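Local atomic coordinates of copper-containing nitrite reductase (Hyphomicrobium denitrificans 1NES1, PDB entry 6TFO), a protein that probably reduces nitrite to nitric oxide with electrons from a cytochrome c, using copper centres bound in a homotrimer of multidomain chains. Residues C[141-146]-C[177-182]; C[182-187]-C[312-317]. All blocks are in the same frame, centred on the assembly; numbering follows the deposited sequence.

Contact 1 of 2, residues C[141-146]-C[177-182]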
ATOM      1  N   MET C 141     -29.643 -26.114  -6.105  1.00 65.46           N
ATOM      2  CA  MET C 141     -28.689 -26.185  -7.236  1.00 67.97           C
ATOM      3  C   MET C 141     -28.227 -27.629  -7.407  1.00 65.11           C
ATOM      4  O   MET C 141     -27.693 -28.205  -6.475  1.00 70.50           O
ATOM      5  CB  MET C 141     -27.479 -25.273  -7.006  1.00 79.07           C
ATOM      6  CG  MET C 141     -27.575 -23.963  -7.772  1.00 84.59           C
ATOM      7  SD  MET C 141     -27.566 -24.236  -9.569  1.00 95.35           S
ATOM      8  CE  MET C 141     -25.798 -24.228  -9.884  1.00 89.11           C
ATOM      9  N   PRO C 142     -28.433 -28.281  -8.573  1.00 60.86           N
ATOM     10  CA  PRO C 142     -27.878 -29.618  -8.795  1.00 58.49           C
ATOM     11  C   PRO C 142     -26.395 -29.686  -8.394  1.00 48.49           C
ATOM     12  O   PRO C 142     -25.650 -28.879  -8.801  1.00 44.32           O
ATOM     13  CB  PRO C 142     -28.072 -29.896 -10.298  1.00 58.60           C
ATOM     14  CG  PRO C 142     -28.755 -28.655 -10.879  1.00 59.36           C
ATOM     15  CD  PRO C 142     -29.221 -27.802  -9.716  1.00 58.04           C
ATOM     16  N   SER C 143     -26.016 -30.653  -7.575  1.00 51.46           N
ATOM     17  CA  SER C 143     -24.643 -30.774  -7.031  1.00 56.08           C
ATOM     18  C   SER C 143     -23.688 -31.211  -8.144  1.00 57.97           C
ATOM     19  O   SER C 143     -24.132 -31.767  -9.137  1.00 61.83           O
ATOM     20  CB  SER C 143     -24.592 -31.695  -5.845  1.00 56.55           C
ATOM     21  OG  SER C 143     -24.657 -33.036  -6.261  1.00 63.33           O
ATOM     22  N   THR C 144     -22.406 -30.944  -7.945  1.00 59.33           N
ATOM     23  CA  THR C 144     -21.285 -31.147  -8.893  1.00 53.97           C
ATOM     24  C   THR C 144     -20.400 -32.278  -8.381  1.00 53.54           C
ATOM     25  O   THR C 144     -19.840 -32.997  -9.218  1.00 58.28           O
ATOM     26  CB  THR C 144     -20.488 -29.839  -8.957  1.00 52.40           C
ATOM     27  OG1 THR C 144     -21.188 -29.075  -9.929  1.00 52.93           O
ATOM     28  CG2 THR C 144     -19.019 -29.975  -9.307  1.00 54.38           C
ATOM     29  N   ALA C 145     -20.268 -32.395  -7.049  1.00 54.66           N
ATOM     30  CA  ALA C 145     -19.374 -33.345  -6.344  1.00 48.51           C
ATOM     31  C   ALA C 145     -20.205 -34.344  -5.534  1.00 50.31           C
ATOM     32  O   ALA C 145     -21.443 -34.119  -5.390  1.00 51.91           O
ATOM     33  CB  ALA C 145     -18.423 -32.572  -5.475  1.00 46.67           C
ATOM     34  N   ALA C 146     -19.554 -35.401  -5.034  1.00 48.26           N
ATOM     35  CA  ALA C 146     -20.159 -36.457  -4.189  1.00 50.75           C
ATOM     36  C   ALA C 146     -20.807 -35.807  -2.964  1.00 55.64           C
ATOM     37  O   ALA C 146     -20.233 -34.806  -2.447  1.00 60.37           O
ATOM     38  CB  ALA C 146     -19.116 -37.464  -3.778  1.00 51.85           C
ATOM     39  N   LYS C 177     -13.552 -35.056  -3.777  1.00 55.16           N
ATOM     40  CA  LYS C 177     -14.258 -33.759  -3.835  1.00 58.30           C
ATOM     41  C   LYS C 177     -15.668 -33.994  -3.322  1.00 53.92           C
ATOM     42  O   LYS C 177     -16.285 -35.007  -3.726  1.00 55.72           O
ATOM     43  CB  LYS C 177     -14.308 -33.191  -5.254  1.00 64.58           C
ATOM     44  CG  LYS C 177     -13.085 -32.384  -5.656  1.00 76.67           C
ATOM     45  CD  LYS C 177     -12.998 -32.145  -7.150  1.00 86.58           C
ATOM     46  CE  LYS C 177     -11.579 -31.947  -7.643  1.00 91.90           C
ATOM     47  NZ  LYS C 177     -11.499 -32.126  -9.110  1.00100.25           N
ATOM     48  N   GLY C 178     -16.135 -33.075  -2.484  1.00 47.60           N
ATOM     49  CA  GLY C 178     -17.467 -33.129  -1.862  1.00 49.14           C
ATOM     50  C   GLY C 178     -18.185 -31.817  -2.025  1.00 45.41           C
ATOM     51  O   GLY C 178     -17.506 -30.808  -2.255  1.00 49.89           O
ATOM     52  N   GLN C 179     -19.514 -31.845  -1.966  1.00 43.14           N
ATOM     53  CA  GLN C 179     -20.375 -30.646  -2.049  1.00 47.72           C
ATOM     54  C   GLN C 179     -20.400 -29.978  -0.665  1.00 48.48           C
ATOM     55  O   GLN C 179     -21.178 -30.417   0.204  1.00 49.15           O
ATOM     56  CB  GLN C 179     -21.749 -31.076  -2.568  1.00 47.83           C
ATOM     57  CG  GLN C 179     -22.560 -29.942  -3.164  1.00 48.05           C
ATOM     58  CD  GLN C 179     -22.016 -29.517  -4.510  1.00 51.69           C
ATOM     59  OE1 GLN C 179     -21.540 -30.338  -5.306  1.00 53.47           O
ATOM     60  NE2 GLN C 179     -22.069 -28.222  -4.780  1.00 47.22           N
ATOM     61  N   LEU C 180     -19.531 -28.983  -0.460  1.00 45.92           N
ATOM     62  CA  LEU C 180     -19.387 -28.216   0.808  1.00 43.71           C
ATOM     63  C   LEU C 180     -20.623 -27.325   0.993  1.00 47.70           C
ATOM     64  O   LEU C 180     -21.128 -27.225   2.122  1.00 48.33           O
ATOM     65  CB  LEU C 180     -18.095 -27.396   0.752  1.00 42.79           C
ATOM     66  CG  LEU C 180     -17.888 -26.341   1.842  1.00 43.78           C
ATOM     67  CD1 LEU C 180     -17.990 -26.956   3.230  1.00 45.89           C
ATOM     68  CD2 LEU C 180     -16.533 -25.662   1.683  1.00 40.86           C
ATOM     69  N   ASP C 181     -21.104 -26.708  -0.081  1.00 47.56           N
ATOM     70  CA  ASP C 181     -22.316 -25.849  -0.071  1.00 48.27           C
ATOM     71  C   ASP C 181     -22.974 -26.008  -1.441  1.00 52.02           C
ATOM     72  O   ASP C 181     -22.403 -26.728  -2.283  1.00 55.56           O
ATOM     73  CB  ASP C 181     -21.923 -24.410   0.301  1.00 51.67           C
ATOM     74  CG  ASP C 181     -23.008 -23.497   0.848  1.00 46.70           C
ATOM     75  OD1 ASP C 181     -24.203 -23.795   0.636  1.00 49.02           O
ATOM     76  OD2 ASP C 181     -22.633 -22.479   1.481  1.00 42.53           O
ATOM     77  N   ASP C 182     -24.121 -25.359  -1.635  1.00 52.16           N
ATOM     78  CA  ASP C 182     -25.011 -25.337  -2.820  1.00 55.41           C
ATOM     79  C   ASP C 182     -24.235 -25.290  -4.159  1.00 59.60           C
ATOM     80  O   ASP C 182     -24.597 -26.050  -5.098  1.00 58.71           O
ATOM     81  CB  ASP C 182     -25.917 -24.123  -2.610  1.00 59.92           C
ATOM     82  CG  ASP C 182     -27.238 -24.136  -3.341  1.00 68.21           C
ATOM     83  OD1 ASP C 182     -27.696 -25.226  -3.747  1.00 71.95           O
ATOM     84  OD2 ASP C 182     -27.785 -23.040  -3.514  1.00 74.23           O
TER
HETATM   85  O   HOH W   1     -21.133 -27.213  -7.285  1.00 35.01           O
HETATM   86  O   HOH W   2     -16.649 -36.528  -5.688  1.00 44.49           O
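The side-chain oxygen of Gln179 takes two successive backbone N-H groups of the 141-146 loop. Thr144 N lies 2.8 Å from Gln179 OE1, above the amide carbonyl plane, while Ala145 N reaches Gln179 OE1 at 3.0 Å, nearly along the C=O axis (176°). CG of Gln179 is anti to its backbone N (chi1 -159°), the bend at chi2 (73°) brings CD against Ser143 CB (3.6 Å), and the bonds of OE1 and NE2 set the turn of the amide. Gln179 NE2 donates to Asp181 O at 2.9 Å and to a water weakly linked to Thr144 OG1, so both amide ends are gripped and the rotation of the group is fixed. An alanine in place of Gln179 would probably leave the Thr144 and Ala145 N-H groups without their shared acceptor and let this part of the loop shift. At the start of the segment, Met141 N donates to Asp182 OD1 (3.2 Å), on the syn side of the carboxylate. A single beta bridge pairs Ala146 with Gly178; in it Gln179 N donates to Ala146 O at 3.1 Å, and a second water joins Ala146 N to Lys177 O. Packing is thin: Ala145 CB sits 3.5 Å from Gly178 C and also touches Thr185 of the next strand. Directional bonds, more than apolar burial, thus fasten the connection from the N-terminal cupredoxin domain to the multicopper-oxidase domain, where strand 166-181 ends in a classic beta bulge (Leu180 and Asp181 opposite Thr184).

Contact 2 of 2, residues C[182-187]-C[312-317]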
ATOM      1  N   ASP C 182     -24.121 -25.359  -1.635  1.00 52.16           N
ATOM      2  CA  ASP C 182     -25.011 -25.337  -2.820  1.00 55.41           C
ATOM      3  C   ASP C 182     -24.235 -25.290  -4.159  1.00 59.60           C
ATOM      4  O   ASP C 182     -24.597 -26.050  -5.098  1.00 58.71           O
ATOM      5  CB  ASP C 182     -25.917 -24.123  -2.610  1.00 59.92           C
ATOM      6  CG  ASP C 182     -27.238 -24.136  -3.341  1.00 68.21           C
ATOM      7  OD1 ASP C 182     -27.696 -25.226  -3.747  1.00 71.95           O
ATOM      8  OD2 ASP C 182     -27.785 -23.040  -3.514  1.00 74.23           O
ATOM      9  N   LYS C 183     -23.251 -24.391  -4.279  1.00 60.31           N
ATOM     10  CA  LYS C 183     -22.470 -24.145  -5.533  1.00 59.78           C
ATOM     11  C   LYS C 183     -20.968 -24.133  -5.236  1.00 56.08           C
ATOM     12  O   LYS C 183     -20.196 -23.513  -6.011  1.00 52.17           O
ATOM     13  CB  LYS C 183     -22.814 -22.788  -6.152  1.00 67.88           C
ATOM     14  CG  LYS C 183     -24.276 -22.560  -6.511  1.00 77.61           C
ATOM     15  CD  LYS C 183     -24.591 -21.087  -6.733  1.00 82.19           C
ATOM     16  CE  LYS C 183     -26.067 -20.825  -6.943  1.00 84.68           C
ATOM     17  NZ  LYS C 183     -26.271 -19.626  -7.786  1.00 86.18           N
ATOM     18  N   THR C 184     -20.547 -24.779  -4.148  1.00 50.12           N
ATOM     19  CA  THR C 184     -19.134 -24.731  -3.697  1.00 48.22           C
ATOM     20  C   THR C 184     -18.681 -26.132  -3.296  1.00 48.97           C
ATOM     21  O   THR C 184     -19.461 -26.878  -2.679  1.00 50.21           O
ATOM     22  CB  THR C 184     -18.874 -23.594  -2.693  1.00 46.47           C
ATOM     23  OG1 THR C 184     -18.043 -24.019  -1.620  1.00 51.42           O
ATOM     24  CG2 THR C 184     -20.135 -22.974  -2.149  1.00 42.55           C
ATOM     25  N   THR C 185     -17.467 -26.480  -3.720  1.00 49.94           N
ATOM     26  CA  THR C 185     -16.859 -27.820  -3.528  1.00 50.26           C
ATOM     27  C   THR C 185     -15.578 -27.652  -2.713  1.00 48.43           C
ATOM     28  O   THR C 185     -15.191 -26.507  -2.439  1.00 47.80           O
ATOM     29  CB  THR C 185     -16.675 -28.521  -4.879  1.00 48.59           C
ATOM     30  OG1 THR C 185     -15.671 -27.829  -5.614  1.00 45.59           O
ATOM     31  CG2 THR C 185     -17.956 -28.572  -5.683  1.00 48.73           C
ATOM     32  N   TYR C 186     -14.986 -28.772  -2.299  1.00 49.13           N
ATOM     33  CA  TYR C 186     -13.801 -28.863  -1.412  1.00 41.38           C
ATOM     34  C   TYR C 186     -13.297 -30.296  -1.524  1.00 40.17           C
ATOM     35  O   TYR C 186     -14.086 -31.179  -1.840  1.00 43.29           O
ATOM     36  CB  TYR C 186     -14.155 -28.448   0.021  1.00 42.22           C
ATOM     37  CG  TYR C 186     -12.994 -28.374   0.981  1.00 43.65           C
ATOM     38  CD1 TYR C 186     -12.167 -27.265   1.031  1.00 45.82           C
ATOM     39  CD2 TYR C 186     -12.717 -29.410   1.857  1.00 46.71           C
ATOM     40  CE1 TYR C 186     -11.083 -27.198   1.900  1.00 47.53           C
ATOM     41  CE2 TYR C 186     -11.641 -29.361   2.740  1.00 52.06           C
ATOM     42  CZ  TYR C 186     -10.817 -28.245   2.773  1.00 50.07           C
ATOM     43  OH  TYR C 186      -9.767 -28.197   3.656  1.00 43.76           O
ATOM     44  N   THR C 187     -12.011 -30.513  -1.321  1.00 42.41           N
ATOM     45  CA  THR C 187     -11.396 -31.856  -1.355  1.00 41.46           C
ATOM     46  C   THR C 187     -11.390 -32.356   0.085  1.00 45.05           C
ATOM     47  O   THR C 187     -10.589 -31.851   0.900  1.00 45.46           O
ATOM     48  CB  THR C 187     -10.019 -31.857  -2.028  1.00 42.22           C
ATOM     49  OG1 THR C 187     -10.233 -31.531  -3.403  1.00 41.84           O
ATOM     50  CG2 THR C 187      -9.303 -33.184  -1.919  1.00 39.77           C
ATOM     51  N   GLY C 312     -17.671 -22.163  -6.261  1.00 46.38           N
ATOM     52  CA  GLY C 312     -16.538 -22.817  -6.942  1.00 46.58           C
ATOM     53  C   GLY C 312     -15.761 -23.747  -6.023  1.00 49.02           C
ATOM     54  O   GLY C 312     -16.261 -24.066  -4.928  1.00 56.70           O
ATOM     55  N   GLU C 313     -14.591 -24.190  -6.469  1.00 46.46           N
ATOM     56  CA  GLU C 313     -13.725 -25.108  -5.705  1.00 52.53           C
ATOM     57  C   GLU C 313     -13.011 -24.291  -4.624  1.00 51.69           C
ATOM     58  O   GLU C 313     -12.081 -23.566  -4.963  1.00 48.82           O
ATOM     59  CB  GLU C 313     -12.726 -25.830  -6.611  1.00 57.17           C
ATOM     60  CG  GLU C 313     -11.815 -26.783  -5.827  1.00 70.78           C
ATOM     61  CD  GLU C 313     -11.323 -28.061  -6.505  1.00 79.02           C
ATOM     62  OE1 GLU C 313     -11.982 -28.544  -7.464  1.00 80.08           O
ATOM     63  OE2 GLU C 313     -10.277 -28.593  -6.046  1.00 71.26           O
ATOM     64  N   GLN C 314     -13.419 -24.422  -3.360  1.00 47.82           N
ATOM     65  CA  GLN C 314     -12.672 -23.849  -2.216  1.00 46.02           C
ATOM     66  C   GLN C 314     -11.404 -24.685  -1.965  1.00 43.93           C
ATOM     67  O   GLN C 314     -11.400 -25.887  -2.240  1.00 42.63           O
ATOM     68  CB  GLN C 314     -13.600 -23.723  -1.015  1.00 47.24           C
ATOM     69  CG  GLN C 314     -14.633 -22.605  -1.157  1.00 54.40           C
ATOM     70  CD  GLN C 314     -14.180 -21.320  -0.499  1.00 57.83           C
ATOM     71  OE1 GLN C 314     -13.014 -20.946  -0.595  1.00 67.34           O
ATOM     72  NE2 GLN C 314     -15.095 -20.620   0.164  1.00 55.79           N
ATOM     73  N   GLU C 315     -10.346 -24.043  -1.480  1.00 44.20           N
ATOM     74  CA  GLU C 315      -9.042 -24.676  -1.176  1.00 46.30           C
ATOM     75  C   GLU C 315      -8.643 -24.331   0.254  1.00 45.60           C
ATOM     76  O   GLU C 315      -9.098 -23.309   0.789  1.00 43.67           O
ATOM     77  CB  GLU C 315      -7.966 -24.164  -2.135  1.00 54.68           C
ATOM     78  CG  GLU C 315      -8.134 -24.666  -3.557  1.00 59.78           C
ATOM     79  CD  GLU C 315      -6.977 -24.254  -4.451  1.00 62.46           C
ATOM     80  OE1 GLU C 315      -6.989 -23.096  -4.936  1.00 71.61           O
ATOM     81  OE2 GLU C 315      -6.031 -25.067  -4.606  1.00 57.37           O
ATOM     82  N   MET C 316      -7.764 -25.141   0.818  1.00 47.37           N
ATOM     83  CA  MET C 316      -7.375 -25.056   2.244  1.00 50.05           C
ATOM     84  C   MET C 316      -6.374 -23.908   2.411  1.00 46.20           C
ATOM     85  O   MET C 316      -5.484 -23.752   1.546  1.00 42.69           O
ATOM     86  CB  MET C 316      -6.769 -26.387   2.690  1.00 53.84           C
ATOM     87  CG  MET C 316      -6.671 -26.549   4.175  1.00 54.60           C
ATOM     88  SD  MET C 316      -4.985 -26.940   4.583  1.00 61.53           S
ATOM     89  CE  MET C 316      -4.397 -25.265   4.688  1.00 58.80           C
ATOM     90  N   ASP C 317      -6.521 -23.142   3.485  1.00 41.29           N
ATOM     91  CA  ASP C 317      -5.660 -21.980   3.795  1.00 41.22           C
ATOM     92  C   ASP C 317      -4.834 -22.320   5.033  1.00 42.15           C
ATOM     93  O   ASP C 317      -5.375 -22.220   6.145  1.00 41.79           O
ATOM     94  CB  ASP C 317      -6.530 -20.738   3.966  1.00 41.56           C
ATOM     95  CG  ASP C 317      -5.718 -19.483   4.171  1.00 40.21           C
ATOM     96  OD1 ASP C 317      -4.644 -19.596   4.766  1.00 39.49           O
ATOM     97  OD2 ASP C 317      -6.163 -18.407   3.722  1.00 50.88           O
TER
HETATM   98  O   HOH W   3      -8.706 -29.302  -4.196  1.00 44.16           O
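Thr185 bonds through its backbone N and O to Gly312 and Gln314, the residues flanking Glu313, as in parallel beta pairing. Thr185 N donates to Gly312 O at 3.0 Å and Gln314 N to Thr185 O at 2.9 Å, while Gly312 N gives a nearly straight bond to Lys183 O (2.9 Å, 174°). Thr184 CA adds a CA-H...O contact to Gly312 O. On one face of the sheet Thr185 OG1 packs 3.3 Å from Glu313 CA, the two side chains crossing at about a right angle. On the other, Thr184 OG1 lies 3.7 Å from Gln314 CG; this buried hydroxyl has no polar partner in the model. Tyr186, its CG anti to the backbone N (chi1 -174°), runs beside the chain that leaves the strand: Glu315 C lies at the ring edge, and Tyr186 OH meets Met316 CG at 3.5 Å. A water donates to Glu313 OE2 and also bonds Thr187 OG1.

Further out, Gln314 NE2 bonds Tyr328 OH and Lys306 O, Lys183 NZ pairs with Asp51, and Tyr188 meets the Tyr186 ring edge-to-face. Asp317 N-caps the helix that follows. The side chain of Thr187 is about 9 Å from that of the copper ligand His222, near the metal site without forming it. Backbone bonds therefore add a short parallel edge strand to the sheet of the cupredoxin-like multicopper-oxidase domain, while Glu315, through its carboxylate (to Ser95 N and Gly96 N), and Met316, through its backbone, join the same segment to a neighbouring subunit.

Contact 1 is a surface contact and contact 2 is partly buried; their centres are about 9 Å apart, and they share Asp182. Strands 166-181 and 184-191 follow each other in the chain and lie side by side in one mixed sheet, with a probable bond from Gly178 N to Tyr186 O between them. The two contacts thus attach different outlying segments to this hairpin. Residues 141-146 come before it in sequence and are held mainly through side-chain acceptors and one isolated bridge; residues 312-317, more than a hundred positions later, join by regular parallel pairing with a buried tyrosine alongside. Lys177 CE also packs against Glu313 OE1 where the two contacts meet.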